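Uncharacterized protein (Streptococcus pneumoniae, PDB 3LFT) probably serves as the substrate-binding protein of an ABC transporter, holding L-tryptophan in the cleft between its two lobes. Local coordinates at residues T81-P94 / G107-A119. Residues are numbered along the deposited sequence; the frame is centred on the assembly and turned at random.
With TRP (tryptophan), chain C.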
ATOM      1  N   THR A  81     -10.906  18.024  -7.906  1.00  5.32           N
ATOM      2  CA  THR A  81     -10.378  19.397  -7.830  1.00  5.51           C
ATOM      3  C   THR A  81      -9.018  19.528  -8.481  1.00  5.10           C
ATOM      4  O   THR A  81      -8.144  18.662  -8.298  1.00  5.94           O
ATOM      5  CB  THR A  81     -10.314  19.910  -6.372  1.00  4.35           C
ATOM      6  OG1 THR A  81      -9.921  21.290  -6.387  1.00  5.43           O
ATOM      7  CG2 THR A  81      -9.328  19.104  -5.486  1.00  5.63           C
ATOM      8  N   LYS A  82      -8.841  20.616  -9.224  1.00  5.85           N
ATOM      9  CA  LYS A  82      -7.553  20.928  -9.836  0.50  6.80           C
ATOM     10  C   LYS A  82      -6.854  22.071  -9.099  1.00  7.03           C
ATOM     11  O   LYS A  82      -5.697  22.395  -9.399  1.00  7.48           O
ATOM     12  CB  LYS A  82      -7.707  21.280 -11.323  0.50  6.94           C
ATOM     13  CG  LYS A  82      -8.504  20.265 -12.156  0.50  8.60           C
ATOM     14  CD  LYS A  82      -7.919  18.861 -12.050  0.50  9.87           C
ATOM     15  CE  LYS A  82      -8.633  17.860 -12.961  0.50 10.67           C
ATOM     16  NZ  LYS A  82      -8.168  16.466 -12.684  0.50 10.88           N
ATOM     17  N   ASP A  83      -7.540  22.680  -8.135  1.00  6.55           N
ATOM     18  CA  ASP A  83      -6.954  23.881  -7.478  1.00  7.40           C
ATOM     19  C   ASP A  83      -6.730  23.757  -5.973  1.00  7.53           C
ATOM     20  O   ASP A  83      -5.796  24.372  -5.453  1.00  8.18           O
ATOM     21  CB  ASP A  83      -7.629  25.222  -7.877  1.00  8.27           C
ATOM     22  CG  ASP A  83      -9.127  25.213  -7.709  1.00  9.55           C
ATOM     23  OD1 ASP A  83      -9.657  24.340  -6.993  1.00 11.67           O
ATOM     24  OD2 ASP A  83      -9.787  26.102  -8.294  1.00 10.58           O
ATOM     25  N   LEU A  84      -7.511  22.932  -5.282  1.00  6.42           N
ATOM     26  CA  LEU A  84      -7.314  22.718  -3.852  1.00  6.20           C
ATOM     27  C   LEU A  84      -6.152  21.728  -3.657  1.00  5.13           C
ATOM     28  O   LEU A  84      -6.107  20.721  -4.353  1.00  5.96           O
ATOM     29  CB  LEU A  84      -8.601  22.154  -3.238  1.00  7.16           C
ATOM     30  CG  LEU A  84      -8.612  22.008  -1.722  1.00  8.26           C
ATOM     31  CD1 LEU A  84      -8.642  23.366  -1.048  1.00  9.85           C
ATOM     32  CD2 LEU A  84      -9.800  21.154  -1.291  1.00 10.45           C
ATOM     33  N   PRO A  85      -5.235  21.978  -2.696  1.00  4.70           N
ATOM     34  CA  PRO A  85      -4.169  20.977  -2.499  1.00  4.62           C
ATOM     35  C   PRO A  85      -4.685  19.588  -2.130  1.00  4.94           C
ATOM     36  O   PRO A  85      -5.569  19.440  -1.269  1.00  5.33           O
ATOM     37  CB  PRO A  85      -3.351  21.558  -1.347  1.00  4.96           C
ATOM     38  CG  PRO A  85      -3.577  23.038  -1.421  1.00  5.07           C
ATOM     39  CD  PRO A  85      -5.020  23.174  -1.857  1.00  5.59           C
ATOM     40  N   VAL A  86      -4.119  18.582  -2.787  1.00  4.62           N
ATOM     41  CA  VAL A  86      -4.409  17.184  -2.537  1.00  4.83           C
ATOM     42  C   VAL A  86      -3.108  16.518  -2.082  1.00  4.69           C
ATOM     43  O   VAL A  86      -2.102  16.552  -2.784  1.00  5.56           O
ATOM     44  CB  VAL A  86      -4.925  16.498  -3.802  1.00  4.58           C
ATOM     45  CG1 VAL A  86      -5.128  14.990  -3.566  1.00  6.36           C
ATOM     46  CG2 VAL A  86      -6.233  17.159  -4.286  1.00  5.31           C
ATOM     47  N   ILE A  87      -3.143  15.932  -0.891  1.00  4.77           N
ATOM     48  CA  ILE A  87      -1.965  15.278  -0.345  1.00  5.18           C
ATOM     49  C   ILE A  87      -2.144  13.767  -0.431  1.00  5.21           C
ATOM     50  O   ILE A  87      -3.096  13.214   0.136  1.00  6.08           O
ATOM     51  CB  ILE A  87      -1.723  15.688   1.131  1.00  5.25           C
ATOM     52  CG1 ILE A  87      -1.735  17.213   1.312  1.00  6.24           C
ATOM     53  CG2 ILE A  87      -0.411  15.090   1.638  1.00  6.68           C
ATOM     54  CD1 ILE A  87      -0.813  18.035   0.403  1.00  7.46           C
HETATM   55  N   MSE A  88      -1.235  13.112  -1.145  1.00  5.41           N
HETATM   56  CA  MSE A  88      -1.207  11.671  -1.243  1.00  4.81           C
HETATM   57  C   MSE A  88      -0.636  11.056   0.031  1.00  4.59           C
HETATM   58  O   MSE A  88       0.454  11.442   0.474  1.00  5.85           O
HETATM   59  CB  MSE A  88      -0.287  11.248  -2.388  1.00  5.62           C
HETATM   60  CG  MSE A  88      -0.670  11.798  -3.772  1.00  6.61           C
HETATM   61 SE   MSE A  88       0.574  11.241  -5.173  1.00 11.42          SE
HETATM   62  CE  MSE A  88       2.227  11.969  -4.472  1.00 10.09           C
ATOM     63  N   ALA A  89      -1.381  10.110   0.621  1.00  4.98           N
ATOM     64  CA  ALA A  89      -0.850   9.335   1.747  1.00  5.39           C
ATOM     65  C   ALA A  89      -0.646   7.890   1.306  1.00  5.13           C
ATOM     66  O   ALA A  89      -1.609   7.087   1.276  1.00  5.77           O
ATOM     67  CB  ALA A  89      -1.798   9.403   2.918  1.00  6.03           C
ATOM     68  N   ALA A  90       0.607   7.575   0.975  1.00  5.17           N
ATOM     69  CA  ALA A  90       1.019   6.230   0.557  1.00  5.37           C
ATOM     70  C   ALA A  90       0.427   5.814  -0.789  1.00  5.38           C
ATOM     71  O   ALA A  90      -0.362   4.868  -0.894  1.00  6.18           O
ATOM     72  CB  ALA A  90       0.729   5.188   1.657  1.00  5.28           C
ATOM     73  N   ILE A  91       0.849   6.528  -1.839  1.00  5.05           N
ATOM     74  CA  ILE A  91       0.492   6.204  -3.226  1.00  5.28           C
ATOM     75  C   ILE A  91       1.750   5.567  -3.826  1.00  4.88           C
ATOM     76  O   ILE A  91       2.800   6.201  -3.931  1.00  4.93           O
ATOM     77  CB  ILE A  91       0.104   7.490  -3.988  1.00  5.30           C
ATOM     78  CG1 ILE A  91      -1.361   7.876  -3.709  1.00  5.96           C
ATOM     79  CG2 ILE A  91       0.262   7.316  -5.503  1.00  5.56           C
ATOM     80  CD1 ILE A  91      -1.849   7.821  -2.255  1.00  6.46           C
ATOM     81  N   THR A  92       1.643   4.302  -4.221  1.00  4.78           N
ATOM     82  CA  THR A  92       2.833   3.542  -4.630  1.00  4.90           C
ATOM     83  C   THR A  92       3.501   4.077  -5.899  1.00  5.09           C
ATOM     84  O   THR A  92       4.727   4.109  -6.003  1.00  5.49           O
ATOM     85  CB  THR A  92       2.489   2.040  -4.737  1.00  5.08           C
ATOM     86  OG1 THR A  92       2.269   1.542  -3.415  1.00  4.86           O
ATOM     87  CG2 THR A  92       3.544   1.199  -5.444  1.00  5.02           C
ATOM     88  N   ASP A  93       2.692   4.514  -6.857  1.00  4.83           N
ATOM     89  CA  ASP A  93       3.231   4.985  -8.144  1.00  4.87           C
ATOM     90  C   ASP A  93       2.503   6.254  -8.593  1.00  4.84           C
ATOM     91  O   ASP A  93       1.589   6.194  -9.414  1.00  5.07           O
ATOM     92  CB  ASP A  93       3.102   3.892  -9.213  1.00  5.57           C
ATOM     93  CG  ASP A  93       3.574   4.343 -10.586  1.00  5.81           C
ATOM     94  OD1 ASP A  93       4.248   5.386 -10.702  1.00  7.20           O
ATOM     95  OD2 ASP A  93       3.257   3.640 -11.557  1.00  9.31           O
ATOM     96  N   PRO A  94       2.914   7.419  -8.075  1.00  5.36           N
ATOM     97  CA  PRO A  94       2.204   8.669  -8.373  1.00  5.70           C
ATOM     98  C   PRO A  94       2.229   9.033  -9.858  1.00  5.62           C
ATOM     99  O   PRO A  94       1.241   9.567 -10.347  1.00  6.07           O
ATOM    100  CB  PRO A  94       2.949   9.718  -7.543  1.00  6.08           C
ATOM    101  CG  PRO A  94       3.730   8.988  -6.555  1.00  9.04           C
ATOM    102  CD  PRO A  94       3.894   7.558  -6.986  1.00  5.44           C
ATOM    103  N   GLY A 107       3.823  19.542 -10.404  1.00  5.34           N
ATOM    104  CA  GLY A 107       3.317  20.383 -11.488  1.00  6.24           C
ATOM    105  C   GLY A 107       1.870  20.806 -11.417  1.00  6.24           C
ATOM    106  O   GLY A 107       1.451  21.630 -12.230  1.00  8.04           O
ATOM    107  N   GLY A 108       1.123  20.266 -10.452  1.00  6.42           N
ATOM    108  CA  GLY A 108      -0.284  20.657 -10.266  1.00  6.79           C
ATOM    109  C   GLY A 108      -0.585  20.808  -8.788  1.00  6.53           C
ATOM    110  O   GLY A 108       0.278  21.230  -7.997  1.00  8.02           O
ATOM    111  N   ASN A 109      -1.795  20.426  -8.397  1.00  5.92           N
ATOM    112  CA  ASN A 109      -2.244  20.602  -7.021  1.00  5.33           C
ATOM    113  C   ASN A 109      -2.004  19.392  -6.107  1.00  6.41           C
ATOM    114  O   ASN A 109      -2.454  19.374  -4.972  1.00  6.16           O
ATOM    115  CB  ASN A 109      -3.719  21.005  -6.994  1.00  5.48           C
ATOM    116  CG  ASN A 109      -4.642  19.932  -7.554  1.00  6.08           C
ATOM    117  OD1 ASN A 109      -4.388  19.355  -8.615  1.00  6.32           O
ATOM    118  ND2 ASN A 109      -5.769  19.725  -6.881  1.00  6.02           N
ATOM    119  N   VAL A 110      -1.251  18.400  -6.587  1.00  5.73           N
ATOM    120  CA  VAL A 110      -1.051  17.143  -5.864  1.00  6.01           C
ATOM    121  C   VAL A 110       0.416  16.940  -5.470  1.00  5.68           C
ATOM    122  O   VAL A 110       1.303  17.055  -6.298  1.00  6.18           O
ATOM    123  CB  VAL A 110      -1.486  15.927  -6.723  1.00  6.22           C
ATOM    124  CG1 VAL A 110      -1.350  14.640  -5.929  1.00  8.37           C
ATOM    125  CG2 VAL A 110      -2.920  16.086  -7.267  1.00  5.94           C
ATOM    126  N   THR A 111       0.665  16.610  -4.212  1.00  5.46           N
ATOM    127  CA  THR A 111       1.990  16.125  -3.777  1.00  5.52           C
ATOM    128  C   THR A 111       1.765  15.107  -2.672  1.00  5.79           C
ATOM    129  O   THR A 111       0.614  14.784  -2.381  1.00  6.60           O
ATOM    130  CB  THR A 111       2.909  17.293  -3.357  1.00  5.48           C
ATOM    131  OG1 THR A 111       4.214  16.755  -3.126  1.00  6.33           O
ATOM    132  CG2 THR A 111       2.423  17.986  -2.112  1.00  7.27           C
ATOM    133  N   GLY A 112       2.841  14.600  -2.073  1.00  5.99           N
ATOM    134  CA  GLY A 112       2.670  13.738  -0.885  1.00  6.09           C
ATOM    135  C   GLY A 112       3.697  12.644  -0.774  1.00  5.75           C
ATOM    136  O   GLY A 112       4.833  12.806  -1.206  1.00  6.18           O
ATOM    137  N   VAL A 113       3.253  11.515  -0.206  1.00  6.03           N
ATOM    138  CA  VAL A 113       4.133  10.414   0.205  1.00  6.36           C
ATOM    139  C   VAL A 113       3.823   9.161  -0.602  1.00  6.02           C
ATOM    140  O   VAL A 113       2.656   8.796  -0.774  1.00  6.04           O
ATOM    141  CB  VAL A 113       3.923  10.136   1.727  1.00  6.59           C
ATOM    142  CG1 VAL A 113       4.605   8.823   2.137  1.00  8.06           C
ATOM    143  CG2 VAL A 113       4.462  11.308   2.547  1.00  6.92           C
ATOM    144  N   SER A 114       4.899   8.514  -1.062  1.00  5.74           N
ATOM    145  CA  SER A 114       4.795   7.347  -1.930  1.00  5.95           C
ATOM    146  C   SER A 114       5.545   6.164  -1.341  1.00  5.84           C
ATOM    147  O   SER A 114       6.702   6.322  -0.907  1.00  6.55           O
ATOM    148  CB  SER A 114       5.401   7.695  -3.297  1.00  6.22           C
ATOM    149  OG  SER A 114       5.546   6.540  -4.115  1.00  7.64           O
ATOM    150  N   ASP A 115       4.883   4.996  -1.291  1.00  5.67           N
ATOM    151  CA  ASP A 115       5.493   3.746  -0.825  1.00  5.57           C
ATOM    152  C   ASP A 115       5.796   2.834  -2.010  1.00  5.71           C
ATOM    153  O   ASP A 115       4.928   2.102  -2.513  1.00  6.65           O
ATOM    154  CB  ASP A 115       4.571   3.060   0.215  1.00  6.49           C
ATOM    155  CG  ASP A 115       3.125   2.878  -0.248  1.00  6.78           C
ATOM    156  OD1 ASP A 115       2.589   3.740  -0.978  1.00  6.34           O
ATOM    157  OD2 ASP A 115       2.481   1.885   0.215  1.00  6.32           O
ATOM    158  N   HIS A 116       7.040   2.902  -2.489  1.00  6.31           N
ATOM    159  CA  HIS A 116       7.510   2.069  -3.587  1.00  6.32           C
ATOM    160  C   HIS A 116       7.741   0.633  -3.111  1.00  6.69           C
ATOM    161  O   HIS A 116       8.402   0.402  -2.096  1.00  8.21           O
ATOM    162  CB  HIS A 116       8.822   2.656  -4.125  1.00  7.50           C
ATOM    163  CG  HIS A 116       9.418   1.855  -5.238  1.00  8.58           C
ATOM    164  ND1 HIS A 116      10.462   0.972  -5.054  1.00 11.59           N
ATOM    165  CD2 HIS A 116       9.088   1.781  -6.548  1.00 12.16           C
ATOM    166  CE1 HIS A 116      10.746   0.387  -6.207  1.00 12.49           C
ATOM    167  NE2 HIS A 116       9.929   0.860  -7.124  1.00 13.78           N
ATOM    168  N   ASN A 117       7.207  -0.342  -3.830  1.00  5.75           N
ATOM    169  CA  ASN A 117       7.388  -1.736  -3.425  1.00  6.29           C
ATOM    170  C   ASN A 117       8.787  -2.274  -3.696  1.00  6.39           C
ATOM    171  O   ASN A 117       9.269  -2.176  -4.823  1.00  5.82           O
ATOM    172  CB  ASN A 117       6.380  -2.638  -4.135  1.00  5.41           C
ATOM    173  CG  ASN A 117       6.393  -4.050  -3.563  1.00  4.75           C
ATOM    174  OD1 ASN A 117       6.201  -4.215  -2.332  1.00  5.23           O
ATOM    175  ND2 ASN A 117       6.635  -5.060  -4.397  1.00  5.30           N
ATOM    176  N   PRO A 118       9.455  -2.850  -2.672  1.00  6.02           N
ATOM    177  CA  PRO A 118      10.838  -3.311  -2.872  1.00  6.57           C
ATOM    178  C   PRO A 118      10.870  -4.691  -3.529  1.00  7.00           C
ATOM    179  O   PRO A 118      11.164  -5.721  -2.901  1.00  6.53           O
ATOM    180  CB  PRO A 118      11.422  -3.321  -1.456  1.00  7.32           C
ATOM    181  CG  PRO A 118      10.289  -3.437  -0.572  1.00  8.72           C
ATOM    182  CD  PRO A 118       9.080  -2.835  -1.247  1.00  6.35           C
ATOM    183  N   ALA A 119      10.583  -4.691  -4.826  1.00  6.56           N
ATOM    184  CA  ALA A 119      10.463  -5.927  -5.571  1.00  6.82           C
ATOM    185  C   ALA A 119      11.750  -6.745  -5.594  1.00  6.30           C
ATOM    186  O   ALA A 119      11.704  -7.960  -5.439  1.00  5.40           O
ATOM    187  CB  ALA A 119       9.990  -5.640  -6.994  1.00  7.99           C
TER
HETATM  188  N   TRP C   1       0.326   2.165  -1.453  1.00  8.29           N
HETATM  189  CA  TRP C   1      -1.078   1.704  -1.666  1.00  8.97           C
HETATM  190  C   TRP C   1      -1.687   2.435  -2.817  1.00  8.94           C
HETATM  191  O   TRP C   1      -2.914   2.496  -2.936  1.00  8.77           O
HETATM  192  CB  TRP C   1      -1.889   1.897  -0.374  1.00  8.71           C
HETATM  193  CG  TRP C   1      -1.316   1.092   0.765  1.00  7.83           C
HETATM  194  CD1 TRP C   1      -0.498   1.542   1.801  1.00  8.47           C
HETATM  195  CD2 TRP C   1      -1.490  -0.349   0.978  1.00  8.23           C
HETATM  196  NE1 TRP C   1      -0.175   0.489   2.624  1.00  8.55           N
HETATM  197  CE2 TRP C   1      -0.713  -0.649   2.184  1.00  8.59           C
HETATM  198  CE3 TRP C   1      -2.160  -1.322   0.274  1.00  8.21           C
HETATM  199  CZ2 TRP C   1      -0.681  -1.958   2.629  1.00  8.72           C
HETATM  200  CZ3 TRP C   1      -2.101  -2.630   0.746  1.00  9.20           C
HETATM  201  CH2 TRP C   1      -1.371  -2.926   1.914  1.00  8.94           C
HETATM  202  OXT TRP C   1      -0.946   2.979  -3.649  1.00  8.45           O
HETATM  203  O   HOH W   1      -3.690  21.174 -11.044  1.00 13.18           O
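Met88, a selenomethionine here, gives its backbone N to Thr111 O (2.8 Å) and receives Val113 N at its O, continuing the parallel ladder of strands 86-89 and 110-115 begun at Val86. Its flexible side chain crosses Val110 at about a right angle, CG 3.6 Å from Val110 CG1, then bends at chi3 (-59°) to lay CE over the Thr111-Gly112 peptide. Gly112 suits this close strand pairing, because a CB there would run into Met88 O. Val86 and Val110, branched at CB, fill the same sheet face under helix 71-80.

At the N-terminal end of the strands the edge is open to solvent at Lys82 and Asp83, yet Asn109 is firmly held. Its amide can donate twice, and ND2 spends both N-H groups on the turn: a nearly straight bond to Leu84 O (2.7 Å), close to the amide plane, and one to Thr81 O from above that carbonyl's plane. A water donates to Lys82 O and accepts a weak bond from Asn109 N.

Beyond strand 86-89, Ser114 OG, still within strand 110-115, donates to Ile91 O (2.8 Å), tying down the loop. Thr92 OG1 donates to Asp115 O (2.9 Å) and accepts from the tryptophan N, which also donates to Ala90 O and to Asp115 OD2 (2.7 Å from N), a carboxylate suited to the ammonium's positive charge. Thr92 N holds the ligand's OXT. Such an amino-acid site at the C-terminal ends of parallel strands is characteristic of the two-lobed periplasmic-binding-protein fold.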